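Local coordinates for probable porin (Pseudomonas aeruginosa, PDB 4FSO), which is probably a porin, forming a beta-barrel channel that lets solutes diffuse across the outer membrane, at residues G12-E17 against L50-G55; Y22-F27 against D393-I398; G330-T335 against E359-V364. All coordinates share one frame; numbering follows the deposited sequence.

Starting from the N terminus, strand 13-26 lies at the start of the barrel wall and takes part in two contacts. At contact 1 its first residues pair with the end of strand 41-53, closing the first hairpin. Further along the same strand, contact 2 joins residues 22-27 to 393-398 on the last strand and so shuts the barrel between its two chain ends. Contacts 1 and 2 cross along the chain, their centres about 30 Å apart. Contact 3 (330-335 with 359-364) opens after contact 1 has closed and joins the open end of the hairpin of strands 331-344 and 350-363. It lies wholly within the long span that contact 2 bridges, their centres about 17 Å apart.

Contact 1 (G12-E17 against L50-G55); sequences GSARLE and LDLRSG
Ser13 and Asp51 face the same side of an antiparallel beta-hairpin, the first of the OprD-type barrel wall. Strand 13-17 runs against strand 50-53 at 178°, with axes 4.8 Å apart, and two hydrogen-bonded pairs, Ser13 with Arg53 and Arg15 with Asp51, stitch them together. The first is a straight pair of bonds, with Arg53 N reaching Ser13 O at 2.8 Å; in the second, Asp51 N to Arg15 O is longer, at 3.2 Å.

The short Ser13 side chain fits close beside Arg53. Its OG sits between the backbone N and the carbonyl carbon (chi1 81°), which lays it alongside Arg53 CG at 3.3 Å, while Asp51 OD2 is 3.8 Å from the same OG. The Asp51 carboxylate, anti to its backbone N, stands beside the Arg15 CB, and its other oxygen, OD1, forms a salt bridge with Arg53 NE on its own strand, modelled doubtfully short. A carboxylate suits this place because it balances an arginine on the polar face. Of the Arg15 side chain only CB takes part, for the chain bends away toward Asn402 and Ser404 on the last strand.

The other face carries Ala14, Leu16, Leu50 and Leu52, apolar residues suited to the lipid-facing surface; a bound detergent lies near Leu50. There Ala14 CB meets Leu52 CD1 at 3.8 Å, and Leu16 CD1 touches Leu50 CD2 at 4.3 Å.

Contact 2 (Y22-F27 against D393-I398); sequences YFNRDF and DEVRLI
Arg25 and Glu394 lie side by side and point the same way, yet their flat ends are turned 78° apart. Glu394 OE1 stands over the centre of the guanidinium, 3.3 Å from Arg25 NH1. The oxygen is far out of the guanidinium plane, so this salt bridge is one of charge attraction, and no N-H points at it. The Glu394 chain is extended, with CG anti to the backbone N (chi1 176°), which carries the carboxylate across to Arg25 while OE2 takes Arg396 NE on its own strand at 2.9 Å. One acid thus sits between two arginines, an arrangement expected to favour its ionised form, and Gln303 also bonds to OE2.

Phe23 packs beside this network. Its CD2 edge meets Arg396 CG at 4.0 Å, with ring and guanidinium planes 43° apart, and its CE2 approaches Glu394 OE1 at 3.6 Å. An aromatic suits the place because it can pack against aliphatic parts of charged chains; it also makes a cation-pi contact with Arg135. This charged face probably lines the pore, as in relatives.

On the other face Tyr22 and Leu397 lie side by side, pointing the same way, CD2 to CD1 at 3.7 Å, while the Tyr22 OH reaches Glu42. Asp26 and Asp393 meet through their CB atoms, and Asp393 is held by Arg382 and Thr380.

Six backbone bonds join the antiparallel strands. Strand 22-26 also pairs with strand 41-53, and strand 393-398 with strand 373-383, so this seam joins the first and last strands of the barrel.

Contact 3 (G330-T335 against E359-V364); sequences GLSFMT and ELKYIV
Leu331 and Tyr362 cross at about a right angle on one face of an antiparallel pair. Leu331 has CG anti to the backbone N (chi1 -165°), which swings CD1 against the edge of the Tyr362 ring, 3.4 Å from its CD1. Leu360 CD1 comes to the edge of the Phe333 ring, 3.7 Å from Phe333 CD1. Bulky apolar and aromatic groups suit this outward face, where detergent is bound close to Phe333.

The opposite face is mostly polar, Met334 apart. Ser332, OG turned between backbone N and carbonyl carbon (chi1 38°), lies beside Lys361 CB and makes a weak bond to Lys361 O at 3.4 Å. Lys361 is fully extended and carries its amine away from the contact. Met334, bent at chi2 and chi3, folds its CE against the Glu359 carboxylate, 3.9 Å from Glu359 CD; that flexible thioether can follow the shape of the acid, whose oxygens are bound by Arg375 and Arg377.

Gly330 has a positive phi, easy for glycine, and its carbonyl accepts Ile363 N at 2.8 Å. Strands nearly antiparallel (168°), greasy on one face and mostly polar on the other, form the open end, away from the turn, of a beta-hairpin in a porin barrel.

Contact 1 (G12-E17 against L50-G55)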
loop_
_atom_site.group_PDB
_atom_site.type_symbol
_atom_site.label_atom_id
_atom_site.label_comp_id
_atom_site.label_asym_id
_atom_site.label_seq_id
_atom_site.Cartn_x
_atom_site.Cartn_y
_atom_site.Cartn_z
ATOM N N GLY A 12 0.363 -0.184 24.376
ATOM C CA GLY A 12 -0.950 -0.569 23.897
ATOM C C GLY A 12 -1.673 0.427 23.017
ATOM O O GLY A 12 -1.253 1.571 22.873
ATOM N N SER A 13 -2.772 -0.040 22.427
ATOM C CA SER A 13 -3.725 0.776 21.677
ATOM C C SER A 13 -4.973 -0.086 21.423
ATOM O O SER A 13 -4.879 -1.322 21.336
ATOM C CB SER A 13 -3.113 1.274 20.348
ATOM O OG SER A 13 -3.152 0.304 19.293
ATOM N N ALA A 14 -6.135 0.554 21.302
ATOM C CA ALA A 14 -7.377 -0.161 20.985
ATOM C C ALA A 14 -8.275 0.718 20.123
ATOM O O ALA A 14 -8.549 1.876 20.443
ATOM C CB ALA A 14 -8.095 -0.616 22.250
ATOM N N ARG A 15 -8.747 0.152 19.029
ATOM C CA ARG A 15 -9.214 0.976 17.937
ATOM C C ARG A 15 -10.388 0.302 17.246
ATOM O O ARG A 15 -10.202 -0.566 16.410
ATOM C CB ARG A 15 -8.042 1.178 16.970
ATOM C CG ARG A 15 -8.113 2.396 16.093
ATOM C CD ARG A 15 -8.439 3.660 16.871
ATOM N NE ARG A 15 -7.350 4.134 17.722
ATOM C CZ ARG A 15 -7.127 5.420 17.989
ATOM N NH1 ARG A 15 -7.908 6.353 17.456
ATOM N NH2 ARG A 15 -6.122 5.775 18.779
ATOM N N LEU A 16 -11.602 0.685 17.617
ATOM C CA LEU A 16 -12.784 0.195 16.920
ATOM C C LEU A 16 -13.158 1.132 15.782
ATOM O O LEU A 16 -13.472 2.291 15.999
ATOM C CB LEU A 16 -13.973 0.038 17.854
ATOM C CG LEU A 16 -15.235 -0.334 17.067
ATOM C CD1 LEU A 16 -15.074 -1.675 16.267
ATOM C CD2 LEU A 16 -16.462 -0.354 17.994
ATOM N N GLU A 17 -13.122 0.617 14.564
ATOM C CA GLU A 17 -13.334 1.455 13.409
ATOM C C GLU A 17 -14.612 1.053 12.677
ATOM O O GLU A 17 -14.838 -0.127 12.407
ATOM C CB GLU A 17 -12.115 1.394 12.494
ATOM N N LEU A 50 -11.824 -4.212 14.334
ATOM C CA LEU A 50 -11.396 -4.219 15.714
ATOM C C LEU A 50 -9.898 -4.480 15.751
ATOM O O LEU A 50 -9.408 -5.452 15.198
ATOM C CB LEU A 50 -12.176 -5.291 16.470
ATOM C CG LEU A 50 -12.124 -5.270 17.985
ATOM C CD1 LEU A 50 -10.931 -6.075 18.438
ATOM C CD2 LEU A 50 -12.033 -3.827 18.448
ATOM N N ASP A 51 -9.168 -3.586 16.388
ATOM C CA ASP A 51 -7.723 -3.692 16.456
ATOM C C ASP A 51 -7.270 -3.453 17.882
ATOM O O ASP A 51 -7.395 -2.343 18.407
ATOM C CB ASP A 51 -7.064 -2.652 15.557
ATOM C CG ASP A 51 -5.610 -2.405 15.937
ATOM O OD1 ASP A 51 -4.752 -3.159 15.428
ATOM O OD2 ASP A 51 -5.329 -1.478 16.756
ATOM N N LEU A 52 -6.747 -4.491 18.515
ATOM C CA LEU A 52 -6.325 -4.380 19.902
ATOM C C LEU A 52 -4.901 -4.784 20.001
ATOM O O LEU A 52 -4.536 -5.911 19.643
ATOM C CB LEU A 52 -7.103 -5.339 20.773
ATOM C CG LEU A 52 -8.432 -4.953 21.403
ATOM C CD1 LEU A 52 -9.183 -3.918 20.597
ATOM C CD2 LEU A 52 -9.232 -6.229 21.566
ATOM N N ARG A 53 -4.087 -3.872 20.498
ATOM C CA ARG A 53 -2.708 -4.213 20.782
ATOM C C ARG A 53 -2.484 -4.029 22.268
ATOM O O ARG A 53 -2.618 -2.921 22.775
ATOM C CB ARG A 53 -1.781 -3.299 20.009
ATOM C CG ARG A 53 -2.370 -2.799 18.713
ATOM C CD ARG A 53 -2.548 -3.932 17.720
ATOM N NE ARG A 53 -2.548 -3.447 16.349
ATOM C CZ ARG A 53 -1.485 -2.928 15.748
ATOM N NH1 ARG A 53 -0.337 -2.819 16.399
ATOM N NH2 ARG A 53 -1.571 -2.519 14.496
ATOM N N SER A 54 -2.160 -5.111 22.972
ATOM C CA SER A 54 -1.887 -4.994 24.405
ATOM C C SER A 54 -0.565 -4.280 24.656
ATOM O O SER A 54 0.207 -4.006 23.739
ATOM C CB SER A 54 -1.836 -6.365 25.066
ATOM O OG SER A 54 -0.671 -7.077 24.652
ATOM N N GLY A 55 -0.311 -3.963 25.912
ATOM C CA GLY A 55 1.033 -3.628 26.315
ATOM C C GLY A 55 1.866 -4.891 26.540
ATOM O O GLY A 55 1.444 -6.034 26.281
#

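Contact 2 (Y22-F27 against D393-I398)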
loop_
_atom_site.group_PDB
_atom_site.type_symbol
_atom_site.label_atom_id
_atom_site.label_comp_id
_atom_site.label_asym_id
_atom_site.label_seq_id
_atom_site.Cartn_x
_atom_site.Cartn_y
_atom_site.Cartn_z
ATOM N N TYR A 22 -19.543 3.479 -0.197
ATOM C CA TYR A 22 -20.299 3.287 -1.416
ATOM C C TYR A 22 -19.327 3.383 -2.584
ATOM O O TYR A 22 -18.414 4.217 -2.595
ATOM C CB TYR A 22 -21.443 4.295 -1.540
ATOM C CG TYR A 22 -22.096 4.243 -2.893
ATOM C CD1 TYR A 22 -23.011 3.239 -3.205
ATOM C CD2 TYR A 22 -21.780 5.181 -3.875
ATOM C CE1 TYR A 22 -23.601 3.174 -4.449
ATOM C CE2 TYR A 22 -22.364 5.123 -5.122
ATOM C CZ TYR A 22 -23.271 4.116 -5.405
ATOM O OH TYR A 22 -23.852 4.055 -6.648
ATOM N N PHE A 23 -19.529 2.508 -3.558
ATOM C CA PHE A 23 -18.569 2.312 -4.630
ATOM C C PHE A 23 -19.329 2.147 -5.939
ATOM O O PHE A 23 -20.188 1.271 -6.071
ATOM C CB PHE A 23 -17.714 1.092 -4.290
ATOM C CG PHE A 23 -17.070 0.429 -5.467
ATOM C CD1 PHE A 23 -17.718 -0.599 -6.141
ATOM C CD2 PHE A 23 -15.787 0.784 -5.863
ATOM C CE1 PHE A 23 -17.123 -1.231 -7.213
ATOM C CE2 PHE A 23 -15.180 0.151 -6.935
ATOM C CZ PHE A 23 -15.853 -0.860 -7.606
ATOM N N ASN A 24 -19.038 3.024 -6.891
ATOM C CA ASN A 24 -19.709 3.006 -8.183
ATOM C C ASN A 24 -18.683 2.899 -9.297
ATOM O O ASN A 24 -17.678 3.592 -9.262
ATOM C CB ASN A 24 -20.541 4.275 -8.361
ATOM C CG ASN A 24 -20.908 4.534 -9.806
ATOM O OD1 ASN A 24 -21.817 3.917 -10.338
ATOM N ND2 ASN A 24 -20.194 5.448 -10.447
ATOM N N ARG A 25 -18.930 2.021 -10.265
ATOM C CA ARG A 25 -18.039 1.845 -11.413
ATOM C C ARG A 25 -18.807 1.955 -12.730
ATOM O O ARG A 25 -19.831 1.292 -12.897
ATOM C CB ARG A 25 -17.358 0.479 -11.365
ATOM C CG ARG A 25 -15.958 0.445 -10.773
ATOM C CD ARG A 25 -15.256 -0.834 -11.225
ATOM N NE ARG A 25 -14.451 -1.460 -10.181
ATOM C CZ ARG A 25 -13.120 -1.517 -10.187
ATOM N NH1 ARG A 25 -12.425 -0.990 -11.194
ATOM N NH2 ARG A 25 -12.480 -2.111 -9.180
ATOM N N ASP A 26 -18.308 2.774 -13.661
ATOM C CA ASP A 26 -18.920 2.911 -14.991
ATOM C C ASP A 26 -18.022 2.397 -16.109
ATOM O O ASP A 26 -16.881 2.842 -16.237
ATOM C CB ASP A 26 -19.284 4.369 -15.287
ATOM C CG ASP A 26 -20.417 4.868 -14.429
ATOM O OD1 ASP A 26 -21.201 4.033 -13.921
ATOM O OD2 ASP A 26 -20.526 6.099 -14.265
ATOM N N PHE A 27 -18.555 1.491 -16.933
ATOM C CA PHE A 27 -17.779 0.867 -18.014
ATOM C C PHE A 27 -18.203 1.347 -19.398
ATOM O O PHE A 27 -19.384 1.548 -19.669
ATOM C CB PHE A 27 -17.867 -0.666 -17.959
ATOM C CG PHE A 27 -17.572 -1.265 -16.594
ATOM C CD1 PHE A 27 -18.592 -1.454 -15.663
ATOM C CD2 PHE A 27 -16.290 -1.682 -16.260
ATOM C CE1 PHE A 27 -18.334 -2.022 -14.420
ATOM C CE2 PHE A 27 -16.023 -2.253 -15.013
ATOM C CZ PHE A 27 -17.048 -2.418 -14.094
ATOM N N ASP A 393 -14.914 4.621 -15.198
ATOM C CA ASP A 393 -15.080 5.724 -14.267
ATOM C C ASP A 393 -15.465 5.119 -12.937
ATOM O O ASP A 393 -16.313 4.232 -12.871
ATOM C CB ASP A 393 -16.149 6.689 -14.742
ATOM C CG ASP A 393 -15.612 7.727 -15.695
ATOM O OD1 ASP A 393 -15.198 7.347 -16.811
ATOM O OD2 ASP A 393 -15.614 8.925 -15.328
ATOM N N GLU A 394 -14.825 5.584 -11.879
ATOM C CA GLU A 394 -15.087 5.038 -10.561
ATOM C C GLU A 394 -15.299 6.155 -9.538
ATOM O O GLU A 394 -14.603 7.181 -9.556
ATOM C CB GLU A 394 -13.959 4.096 -10.146
ATOM C CG GLU A 394 -14.091 3.540 -8.761
ATOM C CD GLU A 394 -12.968 2.587 -8.418
ATOM O OE1 GLU A 394 -12.815 1.597 -9.160
ATOM O OE2 GLU A 394 -12.241 2.830 -7.421
ATOM N N VAL A 395 -16.300 5.951 -8.682
ATOM C CA VAL A 395 -16.571 6.830 -7.550
ATOM C C VAL A 395 -16.603 6.008 -6.268
ATOM O O VAL A 395 -17.413 5.085 -6.138
ATOM C CB VAL A 395 -17.934 7.582 -7.677
ATOM C CG1 VAL A 395 -18.294 8.246 -6.357
ATOM C CG2 VAL A 395 -17.895 8.629 -8.771
ATOM N N ARG A 396 -15.715 6.337 -5.331
ATOM C CA ARG A 396 -15.777 5.772 -3.979
ATOM C C ARG A 396 -16.163 6.860 -2.993
ATOM O O ARG A 396 -15.496 7.897 -2.911
ATOM C CB ARG A 396 -14.438 5.162 -3.547
ATOM C CG ARG A 396 -13.976 3.968 -4.373
ATOM C CD ARG A 396 -12.735 3.326 -3.761
ATOM N NE ARG A 396 -12.215 2.240 -4.578
ATOM C CZ ARG A 396 -10.989 1.740 -4.452
ATOM N NH1 ARG A 396 -10.156 2.236 -3.547
ATOM N NH2 ARG A 396 -10.587 0.748 -5.234
ATOM N N LEU A 397 -17.248 6.625 -2.264
ATOM C CA LEU A 397 -17.642 7.486 -1.156
ATOM C C LEU A 397 -17.331 6.761 0.136
ATOM O O LEU A 397 -17.812 5.650 0.358
ATOM C CB LEU A 397 -19.135 7.751 -1.213
ATOM C CG LEU A 397 -19.566 8.615 -2.385
ATOM C CD1 LEU A 397 -21.077 8.568 -2.545
ATOM C CD2 LEU A 397 -19.098 10.024 -2.123
ATOM N N ILE A 398 -16.520 7.359 0.995
ATOM C CA ILE A 398 -16.199 6.654 2.230
ATOM C C ILE A 398 -16.432 7.459 3.507
ATOM O O ILE A 398 -15.870 8.546 3.695
ATOM C CB ILE A 398 -14.748 6.101 2.230
ATOM C CG1 ILE A 398 -14.443 5.348 0.931
ATOM C CG2 ILE A 398 -14.519 5.211 3.451
ATOM C CD1 ILE A 398 -13.705 6.180 -0.106
#

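Contact 3 (G330-T335 against E359-V364)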
loop_
_atom_site.group_PDB
_atom_site.type_symbol
_atom_site.label_atom_id
_atom_site.label_comp_id
_atom_site.label_asym_id
_atom_site.label_seq_id
_atom_site.Cartn_x
_atom_site.Cartn_y
_atom_site.Cartn_z
ATOM N N GLY A 330 -9.816 20.675 8.257
ATOM C CA GLY A 330 -10.384 19.358 8.042
ATOM C C GLY A 330 -10.912 19.161 6.629
ATOM O O GLY A 330 -11.628 18.195 6.346
ATOM N N LEU A 331 -10.561 20.085 5.738
ATOM C CA LEU A 331 -10.972 19.974 4.353
ATOM C C LEU A 331 -9.741 19.910 3.456
ATOM O O LEU A 331 -8.897 20.810 3.454
ATOM C CB LEU A 331 -11.885 21.130 3.960
ATOM C CG LEU A 331 -12.641 20.892 2.644
ATOM C CD1 LEU A 331 -13.356 19.533 2.595
ATOM C CD2 LEU A 331 -13.633 22.016 2.387
ATOM N N SER A 332 -9.635 18.826 2.700
ATOM C CA SER A 332 -8.445 18.585 1.902
ATOM C C SER A 332 -8.845 18.227 0.480
ATOM O O SER A 332 -9.844 17.545 0.264
ATOM C CB SER A 332 -7.617 17.465 2.531
ATOM O OG SER A 332 -8.462 16.458 3.065
ATOM N N PHE A 333 -8.074 18.699 -0.491
ATOM C CA PHE A 333 -8.401 18.447 -1.884
ATOM C C PHE A 333 -7.178 17.866 -2.548
ATOM O O PHE A 333 -6.061 18.255 -2.230
ATOM C CB PHE A 333 -8.846 19.746 -2.600
ATOM C CG PHE A 333 -8.885 19.618 -4.094
ATOM C CD1 PHE A 333 -9.956 18.997 -4.725
ATOM C CD2 PHE A 333 -7.825 20.071 -4.872
ATOM C CE1 PHE A 333 -9.979 18.844 -6.109
ATOM C CE2 PHE A 333 -7.834 19.921 -6.253
ATOM C CZ PHE A 333 -8.914 19.309 -6.875
ATOM N N MET A 334 -7.392 16.939 -3.476
ATOM C CA MET A 334 -6.293 16.356 -4.241
ATOM C C MET A 334 -6.722 16.079 -5.658
ATOM O O MET A 334 -7.863 15.688 -5.907
ATOM C CB MET A 334 -5.801 15.040 -3.613
ATOM C CG MET A 334 -4.564 14.423 -4.289
ATOM S SD MET A 334 -4.883 13.225 -5.625
ATOM C CE MET A 334 -5.038 11.681 -4.729
ATOM N N THR A 335 -5.792 16.265 -6.587
ATOM C CA THR A 335 -5.989 15.804 -7.958
ATOM C C THR A 335 -4.663 15.330 -8.563
ATOM O O THR A 335 -3.604 15.956 -8.389
ATOM C CB THR A 335 -6.693 16.871 -8.848
ATOM O OG1 THR A 335 -7.053 16.292 -10.105
ATOM C CG2 THR A 335 -5.806 18.088 -9.078
ATOM N N GLU A 359 -9.813 13.874 -5.517
ATOM C CA GLU A 359 -10.222 13.513 -4.159
ATOM C C GLU A 359 -10.672 14.665 -3.293
ATOM O O GLU A 359 -10.128 15.773 -3.344
ATOM C CB GLU A 359 -9.121 12.758 -3.425
ATOM C CG GLU A 359 -9.033 11.310 -3.830
ATOM C CD GLU A 359 -8.199 10.506 -2.871
ATOM O OE1 GLU A 359 -7.777 11.079 -1.843
ATOM O OE2 GLU A 359 -7.969 9.308 -3.140
ATOM N N LEU A 360 -11.667 14.359 -2.473
ATOM C CA LEU A 360 -12.163 15.262 -1.461
ATOM C C LEU A 360 -12.242 14.520 -0.129
ATOM O O LEU A 360 -12.781 13.404 -0.035
ATOM C CB LEU A 360 -13.539 15.744 -1.860
ATOM C CG LEU A 360 -13.740 17.221 -1.606
ATOM C CD1 LEU A 360 -12.752 17.964 -2.473
ATOM C CD2 LEU A 360 -15.184 17.602 -1.922
ATOM N N LYS A 361 -11.696 15.135 0.907
ATOM C CA LYS A 361 -11.802 14.563 2.236
ATOM C C LYS A 361 -12.299 15.605 3.216
ATOM O O LYS A 361 -11.818 16.742 3.228
ATOM C CB LYS A 361 -10.455 14.031 2.694
ATOM C CG LYS A 361 -10.494 13.300 4.017
ATOM C CD LYS A 361 -9.077 12.978 4.484
ATOM C CE LYS A 361 -9.059 11.894 5.564
ATOM N NZ LYS A 361 -7.708 11.737 6.182
ATOM N N TYR A 362 -13.269 15.222 4.036
ATOM C CA TYR A 362 -13.721 16.119 5.101
ATOM C C TYR A 362 -13.822 15.477 6.478
ATOM O O TYR A 362 -14.524 14.482 6.658
ATOM C CB TYR A 362 -15.045 16.820 4.765
ATOM C CG TYR A 362 -15.313 17.895 5.767
ATOM C CD1 TYR A 362 -14.543 19.046 5.774
ATOM C CD2 TYR A 362 -16.283 17.742 6.746
ATOM C CE1 TYR A 362 -14.746 20.037 6.701
ATOM C CE2 TYR A 362 -16.498 18.726 7.689
ATOM C CZ TYR A 362 -15.726 19.880 7.657
ATOM O OH TYR A 362 -15.919 20.893 8.576
ATOM N N ILE A 363 -13.126 16.078 7.440
ATOM C CA ILE A 363 -13.130 15.638 8.838
ATOM C C ILE A 363 -13.927 16.600 9.714
ATOM O O ILE A 363 -13.517 17.743 9.893
ATOM C CB ILE A 363 -11.708 15.598 9.405
ATOM C CG1 ILE A 363 -10.847 14.559 8.668
ATOM C CG2 ILE A 363 -11.762 15.293 10.886
ATOM C CD1 ILE A 363 -10.149 15.075 7.418
ATOM N N VAL A 364 -15.056 16.158 10.263
ATOM C CA VAL A 364 -15.874 17.071 11.063
ATOM C C VAL A 364 -15.146 17.502 12.333
ATOM O O VAL A 364 -14.586 16.675 13.047
ATOM C CB VAL A 364 -17.311 16.534 11.360
ATOM C CG1 VAL A 364 -17.435 15.071 11.017
ATOM C CG2 VAL A 364 -17.732 16.832 12.800
#